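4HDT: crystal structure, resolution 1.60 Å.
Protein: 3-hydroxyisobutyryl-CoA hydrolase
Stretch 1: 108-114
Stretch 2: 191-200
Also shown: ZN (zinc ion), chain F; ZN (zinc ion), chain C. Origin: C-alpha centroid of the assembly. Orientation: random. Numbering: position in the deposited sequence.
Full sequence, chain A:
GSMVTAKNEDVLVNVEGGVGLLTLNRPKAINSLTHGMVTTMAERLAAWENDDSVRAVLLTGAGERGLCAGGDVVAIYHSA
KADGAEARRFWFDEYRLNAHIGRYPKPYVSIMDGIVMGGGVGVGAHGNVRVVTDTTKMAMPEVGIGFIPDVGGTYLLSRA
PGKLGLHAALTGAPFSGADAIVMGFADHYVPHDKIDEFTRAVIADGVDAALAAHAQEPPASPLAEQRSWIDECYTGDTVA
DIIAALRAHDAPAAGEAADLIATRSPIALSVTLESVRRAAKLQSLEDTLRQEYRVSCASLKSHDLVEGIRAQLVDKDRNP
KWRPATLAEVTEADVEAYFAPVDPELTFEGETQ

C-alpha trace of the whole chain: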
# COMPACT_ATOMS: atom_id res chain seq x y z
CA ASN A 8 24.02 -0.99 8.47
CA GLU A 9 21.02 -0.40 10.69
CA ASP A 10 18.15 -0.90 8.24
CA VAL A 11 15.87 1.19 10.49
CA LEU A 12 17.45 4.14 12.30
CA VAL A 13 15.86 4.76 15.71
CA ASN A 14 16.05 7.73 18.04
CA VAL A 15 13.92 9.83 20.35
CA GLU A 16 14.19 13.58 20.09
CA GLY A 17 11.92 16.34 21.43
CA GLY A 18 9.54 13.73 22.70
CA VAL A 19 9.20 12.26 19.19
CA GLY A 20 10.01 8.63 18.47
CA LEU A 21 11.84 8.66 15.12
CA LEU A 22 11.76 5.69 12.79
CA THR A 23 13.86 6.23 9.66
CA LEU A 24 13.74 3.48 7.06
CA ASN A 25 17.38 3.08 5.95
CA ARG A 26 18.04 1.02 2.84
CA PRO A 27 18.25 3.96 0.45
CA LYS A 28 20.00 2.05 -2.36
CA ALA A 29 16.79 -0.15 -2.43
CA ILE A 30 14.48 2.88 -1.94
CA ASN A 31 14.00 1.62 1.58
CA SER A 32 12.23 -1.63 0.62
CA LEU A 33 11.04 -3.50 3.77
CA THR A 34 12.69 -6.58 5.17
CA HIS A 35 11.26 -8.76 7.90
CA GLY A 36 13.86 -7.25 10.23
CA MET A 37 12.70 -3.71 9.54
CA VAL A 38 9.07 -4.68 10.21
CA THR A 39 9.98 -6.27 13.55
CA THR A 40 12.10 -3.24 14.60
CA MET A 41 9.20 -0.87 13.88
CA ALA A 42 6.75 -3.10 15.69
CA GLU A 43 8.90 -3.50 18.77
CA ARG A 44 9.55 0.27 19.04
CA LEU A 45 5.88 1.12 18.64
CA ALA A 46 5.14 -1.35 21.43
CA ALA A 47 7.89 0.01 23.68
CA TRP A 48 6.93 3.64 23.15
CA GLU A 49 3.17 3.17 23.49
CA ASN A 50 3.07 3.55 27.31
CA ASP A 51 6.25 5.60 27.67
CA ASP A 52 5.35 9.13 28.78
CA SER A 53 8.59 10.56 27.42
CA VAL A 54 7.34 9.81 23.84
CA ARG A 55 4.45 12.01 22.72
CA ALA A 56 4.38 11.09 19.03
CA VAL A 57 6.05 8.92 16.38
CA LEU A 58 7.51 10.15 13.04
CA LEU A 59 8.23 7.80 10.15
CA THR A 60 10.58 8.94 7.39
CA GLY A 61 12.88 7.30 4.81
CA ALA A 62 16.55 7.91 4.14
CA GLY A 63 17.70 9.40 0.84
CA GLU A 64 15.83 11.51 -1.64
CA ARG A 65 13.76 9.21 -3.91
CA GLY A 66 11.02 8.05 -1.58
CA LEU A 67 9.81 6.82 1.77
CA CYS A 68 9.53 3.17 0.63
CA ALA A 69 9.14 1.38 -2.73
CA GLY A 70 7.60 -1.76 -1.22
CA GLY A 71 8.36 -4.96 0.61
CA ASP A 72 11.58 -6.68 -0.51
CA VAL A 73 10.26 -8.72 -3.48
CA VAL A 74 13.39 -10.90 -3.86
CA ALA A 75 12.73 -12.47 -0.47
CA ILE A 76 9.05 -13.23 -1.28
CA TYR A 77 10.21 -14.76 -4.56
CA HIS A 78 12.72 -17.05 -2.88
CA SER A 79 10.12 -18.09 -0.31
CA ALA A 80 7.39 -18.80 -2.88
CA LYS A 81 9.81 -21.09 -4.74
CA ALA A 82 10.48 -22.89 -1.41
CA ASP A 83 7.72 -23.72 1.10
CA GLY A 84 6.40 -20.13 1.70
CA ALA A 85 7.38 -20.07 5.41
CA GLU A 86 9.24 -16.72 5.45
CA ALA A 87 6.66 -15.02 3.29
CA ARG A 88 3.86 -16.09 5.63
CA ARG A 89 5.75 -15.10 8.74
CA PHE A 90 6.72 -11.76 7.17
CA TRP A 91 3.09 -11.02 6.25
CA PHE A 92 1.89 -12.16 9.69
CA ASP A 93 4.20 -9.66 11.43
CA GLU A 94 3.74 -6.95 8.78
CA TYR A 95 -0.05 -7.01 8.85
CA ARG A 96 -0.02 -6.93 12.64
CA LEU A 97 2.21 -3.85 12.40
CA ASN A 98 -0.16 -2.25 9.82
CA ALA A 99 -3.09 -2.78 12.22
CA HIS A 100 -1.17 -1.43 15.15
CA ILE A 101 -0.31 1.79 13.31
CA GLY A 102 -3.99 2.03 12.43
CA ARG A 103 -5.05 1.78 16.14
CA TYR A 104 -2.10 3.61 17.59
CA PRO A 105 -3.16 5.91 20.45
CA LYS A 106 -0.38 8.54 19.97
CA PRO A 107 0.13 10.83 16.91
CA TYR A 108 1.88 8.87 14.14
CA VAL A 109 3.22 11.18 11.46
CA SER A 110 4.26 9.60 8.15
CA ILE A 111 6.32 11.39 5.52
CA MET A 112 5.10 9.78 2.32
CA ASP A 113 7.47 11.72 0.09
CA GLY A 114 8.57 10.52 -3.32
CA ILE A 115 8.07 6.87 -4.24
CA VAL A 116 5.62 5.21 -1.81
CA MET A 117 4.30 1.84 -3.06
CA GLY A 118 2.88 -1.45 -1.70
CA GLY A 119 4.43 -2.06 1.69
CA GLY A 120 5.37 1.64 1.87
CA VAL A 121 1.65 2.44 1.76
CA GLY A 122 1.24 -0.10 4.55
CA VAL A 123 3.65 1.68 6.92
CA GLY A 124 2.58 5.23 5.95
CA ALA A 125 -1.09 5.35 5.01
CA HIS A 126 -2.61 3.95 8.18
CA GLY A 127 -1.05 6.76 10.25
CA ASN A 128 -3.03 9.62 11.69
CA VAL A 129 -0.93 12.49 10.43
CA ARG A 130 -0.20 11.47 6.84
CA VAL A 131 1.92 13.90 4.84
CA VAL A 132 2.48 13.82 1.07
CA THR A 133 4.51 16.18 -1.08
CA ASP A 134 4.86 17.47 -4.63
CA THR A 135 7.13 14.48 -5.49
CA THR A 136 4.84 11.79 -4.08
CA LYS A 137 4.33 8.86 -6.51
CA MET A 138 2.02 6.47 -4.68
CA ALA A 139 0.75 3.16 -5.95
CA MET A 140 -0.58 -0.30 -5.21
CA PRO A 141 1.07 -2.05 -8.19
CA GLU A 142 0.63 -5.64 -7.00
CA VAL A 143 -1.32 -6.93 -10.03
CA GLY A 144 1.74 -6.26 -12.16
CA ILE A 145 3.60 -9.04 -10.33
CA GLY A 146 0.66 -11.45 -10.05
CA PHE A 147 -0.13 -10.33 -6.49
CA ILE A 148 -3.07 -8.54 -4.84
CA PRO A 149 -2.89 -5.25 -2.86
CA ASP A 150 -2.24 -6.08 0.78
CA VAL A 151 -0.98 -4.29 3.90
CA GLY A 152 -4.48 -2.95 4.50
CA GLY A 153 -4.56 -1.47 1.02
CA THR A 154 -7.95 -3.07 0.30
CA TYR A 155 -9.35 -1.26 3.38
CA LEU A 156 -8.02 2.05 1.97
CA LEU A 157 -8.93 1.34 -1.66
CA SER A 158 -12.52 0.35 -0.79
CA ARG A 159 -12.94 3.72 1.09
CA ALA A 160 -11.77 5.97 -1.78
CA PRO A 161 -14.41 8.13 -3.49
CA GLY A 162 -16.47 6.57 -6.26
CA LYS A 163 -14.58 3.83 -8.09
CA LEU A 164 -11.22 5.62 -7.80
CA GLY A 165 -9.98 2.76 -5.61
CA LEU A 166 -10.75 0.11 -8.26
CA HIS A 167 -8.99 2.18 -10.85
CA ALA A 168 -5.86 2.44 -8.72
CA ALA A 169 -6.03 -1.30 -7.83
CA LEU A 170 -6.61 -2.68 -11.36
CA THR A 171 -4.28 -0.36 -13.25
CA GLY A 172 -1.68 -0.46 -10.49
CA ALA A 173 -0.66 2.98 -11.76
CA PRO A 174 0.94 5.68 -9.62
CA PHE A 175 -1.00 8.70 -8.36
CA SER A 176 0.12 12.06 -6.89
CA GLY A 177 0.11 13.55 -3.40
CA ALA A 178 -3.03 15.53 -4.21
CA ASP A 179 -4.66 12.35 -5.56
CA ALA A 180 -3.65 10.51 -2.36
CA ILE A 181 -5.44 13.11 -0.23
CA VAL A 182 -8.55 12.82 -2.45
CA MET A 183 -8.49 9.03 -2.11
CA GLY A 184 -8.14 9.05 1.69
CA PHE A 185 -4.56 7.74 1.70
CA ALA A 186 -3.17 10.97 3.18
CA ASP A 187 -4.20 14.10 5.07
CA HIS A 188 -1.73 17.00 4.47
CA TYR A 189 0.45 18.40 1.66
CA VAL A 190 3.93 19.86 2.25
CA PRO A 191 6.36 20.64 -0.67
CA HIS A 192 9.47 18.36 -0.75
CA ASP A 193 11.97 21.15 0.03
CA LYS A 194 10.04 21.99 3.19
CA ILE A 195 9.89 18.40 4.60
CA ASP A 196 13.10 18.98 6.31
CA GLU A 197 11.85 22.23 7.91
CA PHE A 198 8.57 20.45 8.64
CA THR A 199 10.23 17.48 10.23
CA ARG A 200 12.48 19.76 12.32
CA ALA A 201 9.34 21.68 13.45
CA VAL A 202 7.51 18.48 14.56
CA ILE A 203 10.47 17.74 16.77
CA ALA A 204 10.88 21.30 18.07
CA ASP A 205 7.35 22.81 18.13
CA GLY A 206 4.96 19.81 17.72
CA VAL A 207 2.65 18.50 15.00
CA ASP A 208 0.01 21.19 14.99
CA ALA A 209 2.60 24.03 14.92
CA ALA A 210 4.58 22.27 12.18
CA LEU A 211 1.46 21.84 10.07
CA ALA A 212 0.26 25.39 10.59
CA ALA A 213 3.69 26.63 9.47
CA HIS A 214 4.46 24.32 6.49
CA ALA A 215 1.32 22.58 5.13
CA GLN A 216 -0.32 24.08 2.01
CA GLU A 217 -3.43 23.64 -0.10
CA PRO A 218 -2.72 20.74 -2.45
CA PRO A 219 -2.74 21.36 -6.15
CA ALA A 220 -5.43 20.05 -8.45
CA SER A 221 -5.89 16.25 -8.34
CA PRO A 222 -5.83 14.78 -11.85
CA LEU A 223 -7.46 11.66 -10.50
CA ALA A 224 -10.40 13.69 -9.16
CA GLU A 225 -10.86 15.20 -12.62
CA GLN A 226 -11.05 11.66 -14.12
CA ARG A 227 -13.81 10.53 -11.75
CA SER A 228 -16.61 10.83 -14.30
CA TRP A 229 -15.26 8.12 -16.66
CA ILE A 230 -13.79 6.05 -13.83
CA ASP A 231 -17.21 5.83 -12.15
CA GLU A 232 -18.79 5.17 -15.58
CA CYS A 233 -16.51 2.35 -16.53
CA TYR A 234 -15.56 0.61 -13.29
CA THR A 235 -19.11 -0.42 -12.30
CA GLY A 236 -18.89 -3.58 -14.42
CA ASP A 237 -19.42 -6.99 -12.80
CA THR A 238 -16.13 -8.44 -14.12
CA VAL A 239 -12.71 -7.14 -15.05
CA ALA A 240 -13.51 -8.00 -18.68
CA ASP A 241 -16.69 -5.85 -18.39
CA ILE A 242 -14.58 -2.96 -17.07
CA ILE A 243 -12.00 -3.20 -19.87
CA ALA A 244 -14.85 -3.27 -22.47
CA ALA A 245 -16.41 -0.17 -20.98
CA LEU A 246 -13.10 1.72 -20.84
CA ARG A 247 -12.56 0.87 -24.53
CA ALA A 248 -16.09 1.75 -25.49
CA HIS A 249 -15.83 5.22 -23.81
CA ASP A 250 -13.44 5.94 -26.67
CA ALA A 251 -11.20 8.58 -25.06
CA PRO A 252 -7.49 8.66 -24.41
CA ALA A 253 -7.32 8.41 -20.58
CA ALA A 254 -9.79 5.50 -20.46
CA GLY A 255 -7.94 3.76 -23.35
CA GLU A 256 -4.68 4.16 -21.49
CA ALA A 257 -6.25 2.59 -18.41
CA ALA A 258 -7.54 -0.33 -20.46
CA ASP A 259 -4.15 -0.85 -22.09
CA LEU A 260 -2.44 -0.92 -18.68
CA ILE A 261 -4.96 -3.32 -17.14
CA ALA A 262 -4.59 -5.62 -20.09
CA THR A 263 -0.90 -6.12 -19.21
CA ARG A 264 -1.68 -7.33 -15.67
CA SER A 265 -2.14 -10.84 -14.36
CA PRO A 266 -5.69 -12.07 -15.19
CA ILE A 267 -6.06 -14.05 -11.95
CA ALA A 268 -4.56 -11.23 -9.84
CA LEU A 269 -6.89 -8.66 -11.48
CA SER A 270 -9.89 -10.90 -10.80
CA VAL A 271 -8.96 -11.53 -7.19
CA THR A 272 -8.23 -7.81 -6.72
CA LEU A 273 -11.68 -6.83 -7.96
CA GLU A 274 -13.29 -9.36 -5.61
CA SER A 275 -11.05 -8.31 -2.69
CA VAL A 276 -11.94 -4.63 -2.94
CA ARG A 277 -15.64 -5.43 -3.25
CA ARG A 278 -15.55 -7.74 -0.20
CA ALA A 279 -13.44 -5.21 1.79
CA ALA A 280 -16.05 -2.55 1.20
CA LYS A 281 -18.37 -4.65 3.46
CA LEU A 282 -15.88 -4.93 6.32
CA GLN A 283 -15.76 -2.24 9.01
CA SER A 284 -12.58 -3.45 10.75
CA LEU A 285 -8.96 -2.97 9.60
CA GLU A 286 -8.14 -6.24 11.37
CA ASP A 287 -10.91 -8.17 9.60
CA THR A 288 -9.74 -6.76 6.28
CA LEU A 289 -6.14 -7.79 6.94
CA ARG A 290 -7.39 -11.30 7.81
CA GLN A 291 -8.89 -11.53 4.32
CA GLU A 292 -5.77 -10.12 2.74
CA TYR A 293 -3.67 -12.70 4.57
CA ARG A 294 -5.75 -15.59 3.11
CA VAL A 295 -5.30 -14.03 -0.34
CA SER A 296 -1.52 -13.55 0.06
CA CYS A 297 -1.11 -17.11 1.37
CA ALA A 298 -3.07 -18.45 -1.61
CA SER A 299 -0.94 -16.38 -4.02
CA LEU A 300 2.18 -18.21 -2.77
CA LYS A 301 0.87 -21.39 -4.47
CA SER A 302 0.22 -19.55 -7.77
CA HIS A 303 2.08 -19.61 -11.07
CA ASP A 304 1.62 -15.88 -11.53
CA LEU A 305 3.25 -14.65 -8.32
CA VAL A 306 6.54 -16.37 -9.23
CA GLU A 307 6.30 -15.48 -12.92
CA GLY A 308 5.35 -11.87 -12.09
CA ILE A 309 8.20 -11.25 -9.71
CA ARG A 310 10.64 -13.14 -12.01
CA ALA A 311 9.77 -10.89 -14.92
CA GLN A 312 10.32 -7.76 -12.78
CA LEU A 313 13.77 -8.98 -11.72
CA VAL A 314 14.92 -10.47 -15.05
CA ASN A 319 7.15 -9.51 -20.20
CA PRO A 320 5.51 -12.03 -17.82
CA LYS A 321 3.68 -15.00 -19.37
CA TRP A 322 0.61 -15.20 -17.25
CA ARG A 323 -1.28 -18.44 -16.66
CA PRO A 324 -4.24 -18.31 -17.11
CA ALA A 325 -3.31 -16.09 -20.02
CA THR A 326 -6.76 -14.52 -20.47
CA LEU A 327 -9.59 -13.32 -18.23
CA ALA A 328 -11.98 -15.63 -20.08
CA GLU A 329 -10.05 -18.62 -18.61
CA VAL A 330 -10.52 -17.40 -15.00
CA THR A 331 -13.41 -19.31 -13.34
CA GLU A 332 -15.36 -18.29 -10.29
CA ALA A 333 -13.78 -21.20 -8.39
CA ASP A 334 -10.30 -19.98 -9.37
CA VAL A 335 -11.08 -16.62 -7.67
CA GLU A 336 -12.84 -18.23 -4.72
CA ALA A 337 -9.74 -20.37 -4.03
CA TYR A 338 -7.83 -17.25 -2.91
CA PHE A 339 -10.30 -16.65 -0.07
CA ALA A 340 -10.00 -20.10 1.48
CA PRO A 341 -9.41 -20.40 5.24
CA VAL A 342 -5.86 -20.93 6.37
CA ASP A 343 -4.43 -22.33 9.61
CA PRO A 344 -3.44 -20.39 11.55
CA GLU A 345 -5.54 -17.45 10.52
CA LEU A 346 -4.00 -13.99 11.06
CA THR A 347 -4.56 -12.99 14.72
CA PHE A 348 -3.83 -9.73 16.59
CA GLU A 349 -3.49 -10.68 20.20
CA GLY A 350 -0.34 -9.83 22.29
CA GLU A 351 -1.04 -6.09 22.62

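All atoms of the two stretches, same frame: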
# COMPACT_ATOMS: atom_id res chain seq x y z
N TYR A 108 0.96 9.64 14.97
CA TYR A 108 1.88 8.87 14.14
C TYR A 108 1.89 9.65 12.82
O TYR A 108 0.91 9.66 12.05
CB TYR A 108 1.41 7.43 13.95
CG TYR A 108 2.28 6.51 13.10
CD1 TYR A 108 2.25 6.59 11.72
CD2 TYR A 108 3.08 5.52 13.67
CE1 TYR A 108 3.02 5.73 10.92
CE2 TYR A 108 3.84 4.69 12.90
CZ TYR A 108 3.79 4.76 11.52
OH TYR A 108 4.55 3.91 10.73
N VAL A 109 3.03 10.29 12.59
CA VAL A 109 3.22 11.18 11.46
C VAL A 109 4.02 10.42 10.40
O VAL A 109 5.09 9.89 10.69
CB VAL A 109 4.02 12.44 11.88
CG1 VAL A 109 4.25 13.36 10.71
CG2 VAL A 109 3.35 13.15 13.07
N SER A 110 3.50 10.32 9.20
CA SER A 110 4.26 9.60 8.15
C SER A 110 4.58 10.57 7.04
O SER A 110 3.75 11.41 6.65
CB SER A 110 3.51 8.44 7.61
OG SER A 110 2.25 8.85 7.11
N ILE A 111 5.84 10.52 6.61
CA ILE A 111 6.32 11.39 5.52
C ILE A 111 6.40 10.60 4.23
O ILE A 111 7.42 10.02 3.87
CB ILE A 111 7.69 12.05 5.83
CG1 ILE A 111 7.71 12.70 7.22
CG2 ILE A 111 8.07 13.03 4.72
CD1 ILE A 111 6.72 13.80 7.41
N MET A 112 5.26 10.58 3.54
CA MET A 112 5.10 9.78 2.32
C MET A 112 5.51 10.64 1.12
O MET A 112 4.73 10.96 0.23
CB MET A 112 3.63 9.28 2.26
CG MET A 112 3.34 8.19 3.30
SD MET A 112 1.73 7.42 3.11
CE MET A 112 0.75 8.77 3.71
N ASP A 113 6.79 10.93 1.11
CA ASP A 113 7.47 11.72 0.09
C ASP A 113 7.97 10.80 -1.00
O ASP A 113 8.24 9.62 -0.79
CB ASP A 113 8.63 12.40 0.79
CG ASP A 113 9.49 13.21 -0.13
OD1 ASP A 113 9.01 13.99 -0.93
OD2 ASP A 113 10.72 13.04 -0.02
N GLY A 114 8.01 11.30 -2.22
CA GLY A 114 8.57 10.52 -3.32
C GLY A 114 7.87 9.20 -3.58
O GLY A 114 6.65 9.07 -3.44
N PRO A 191 5.34 20.79 0.41
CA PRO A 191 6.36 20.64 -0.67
C PRO A 191 7.65 19.97 -0.20
O PRO A 191 8.06 20.11 0.92
CB PRO A 191 6.59 22.10 -1.14
CG PRO A 191 5.43 22.89 -0.64
CD PRO A 191 4.91 22.19 0.58
N HIS A 192 8.29 19.19 -1.09
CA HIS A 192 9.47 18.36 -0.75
C HIS A 192 10.65 19.07 -0.03
O HIS A 192 11.35 18.49 0.84
CB HIS A 192 9.96 17.69 -2.02
CG HIS A 192 11.21 16.90 -1.80
ND1 HIS A 192 11.19 15.55 -1.56
CD2 HIS A 192 12.49 17.29 -1.68
CE1 HIS A 192 12.42 15.13 -1.37
NE2 HIS A 192 13.23 16.17 -1.41
N ASP A 193 10.86 20.29 -0.43
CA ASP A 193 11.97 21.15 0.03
C ASP A 193 11.42 22.05 1.17
O ASP A 193 11.83 23.22 1.35
CB ASP A 193 12.44 22.03 -1.14
CG ASP A 193 11.61 23.29 -1.26
OD1 ASP A 193 10.39 23.15 -1.15
OD2 ASP A 193 12.18 24.41 -1.47
N LYS A 194 10.44 21.51 1.87
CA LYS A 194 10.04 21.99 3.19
C LYS A 194 9.85 20.82 4.17
O LYS A 194 9.55 21.05 5.34
CB LYS A 194 8.79 22.84 3.09
N ILE A 195 10.06 19.57 3.73
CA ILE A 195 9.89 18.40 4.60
C ILE A 195 10.86 18.41 5.71
O ILE A 195 10.59 17.96 6.81
CB ILE A 195 10.06 17.05 3.85
CG1 ILE A 195 8.76 16.67 3.15
CG2 ILE A 195 10.52 15.90 4.77
CD1 ILE A 195 7.51 16.68 4.00
N ASP A 196 12.05 18.90 5.38
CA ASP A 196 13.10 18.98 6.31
C ASP A 196 12.75 20.03 7.36
O ASP A 196 12.88 19.75 8.54
CB ASP A 196 14.34 19.29 5.47
CG ASP A 196 14.35 18.42 4.22
OD1 ASP A 196 14.49 17.19 4.43
OD2 ASP A 196 14.08 18.90 3.07
N GLU A 197 12.26 21.20 6.94
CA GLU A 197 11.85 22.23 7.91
C GLU A 197 10.66 21.71 8.71
O GLU A 197 10.57 21.94 9.91
CB GLU A 197 11.45 23.57 7.24
N PHE A 198 9.77 21.01 8.02
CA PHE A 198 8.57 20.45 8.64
C PHE A 198 8.92 19.41 9.67
O PHE A 198 8.42 19.43 10.79
CB PHE A 198 7.62 19.83 7.60
CG PHE A 198 6.46 19.08 8.23
CD1 PHE A 198 5.37 19.79 8.74
CD2 PHE A 198 6.48 17.71 8.35
CE1 PHE A 198 4.32 19.12 9.35
CE2 PHE A 198 5.43 17.02 8.96
CZ PHE A 198 4.35 17.73 9.46
N THR A 199 9.79 18.47 9.29
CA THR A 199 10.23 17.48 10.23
C THR A 199 10.92 18.11 11.45
O THR A 199 10.67 17.71 12.59
CB THR A 199 11.14 16.43 9.52
OG1 THR A 199 10.33 15.66 8.63
CG2 THR A 199 11.78 15.53 10.51
N ARG A 200 11.81 19.07 11.22
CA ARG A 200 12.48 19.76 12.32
C ARG A 200 11.45 20.43 13.24
O ARG A 200 11.66 20.45 14.45
CB ARG A 200 13.50 20.79 11.81
CG ARG A 200 14.68 20.14 11.06
CD ARG A 200 15.77 21.12 10.67
NE ARG A 200 15.41 22.12 9.65
CZ ARG A 200 15.61 22.00 8.32
NH1 ARG A 200 16.11 20.89 7.77
NH2 ARG A 200 15.25 22.99 7.52
ZN ZN F . 14.34 21.25 3.57
ZN ZN C . 15.17 16.20 -0.83
O HOH W 1 15.00 16.01 1.18
O HOH W 2 12.61 22.45 4.18

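The contact between strand 108-112, with the turn that follows it, and helix 195-200 with the segment that leads into it is small, burying 269 Å² in all, and it divides into an apolar part and a polar part. The strand and helix run nearly antiparallel, at 169°, with their axes 11.1 Å apart at closest approach, so that side chains rather than backbones fill the space between them.

Ile-111 has the largest covered area, 71 Å². Its CA-to-CB bond points toward the helix, and the side chain meets residues from successive turns. CG2 of Ile-111 packs against CD1 of Ile-195 at 3.8 Å, whereas CD1 of Ile-111 reaches CE2 of Phe-198, also at 3.8 Å. The m, m rotamer thus places the two methyl groups against different partners. CG1 of Ile-111 also lies 4.2 Å from OG1 of Thr-199. That hydroxyl does not sit unsatisfied against the apolar chain, because Thr-199 OG1 donates a hydrogen bond to Ile-195 O one helical turn earlier, at 2.9 Å.

The strand's alternation determines which residues take part. Val-109, two positions before Ile-111, also points toward the helix, and its CG1 lies 4.2 Å from CE2 of Phe-198. Both aliphatic residues approach the phenyl ring at its edge, near the ring plane, leaving no face-on packing in this contact. Tyr-108 and Ser-110 are out of reach, and Met-112 points away.

Beyond the strand, Asp-113 contributes the second-largest covered area, 54 Å², through a polar interaction. ND1 of His-192 donates a hydrogen bond to OD1 of Asp-113, with a donor-acceptor distance of 2.8 Å and an N-H...acceptor angle of 162°. The carboxylate oxygen lies at the edge of the imidazole, near its plane, as expected for a bond along the direction of the ring N-H. OD2 of Asp-113 is also close, 3.0 Å from ND1 of His-192. Although the CA-to-CB bond of His-192 points sideways, the t rotamer brings the ring nearer to Asp-113.

The same imidazole binds a metal through its other nitrogen: NE2 of His-192 coordinates the zinc ion of chain C at 2.0 Å. With ND1 donating to Asp-113 OD1 and NE2 bound to zinc, both ring nitrogens are engaged, and the carboxylate holds the ring from the side of ND1. This is the familiar carboxylate-histidine-metal arrangement, in which the second-shell acid helps orient the ligand.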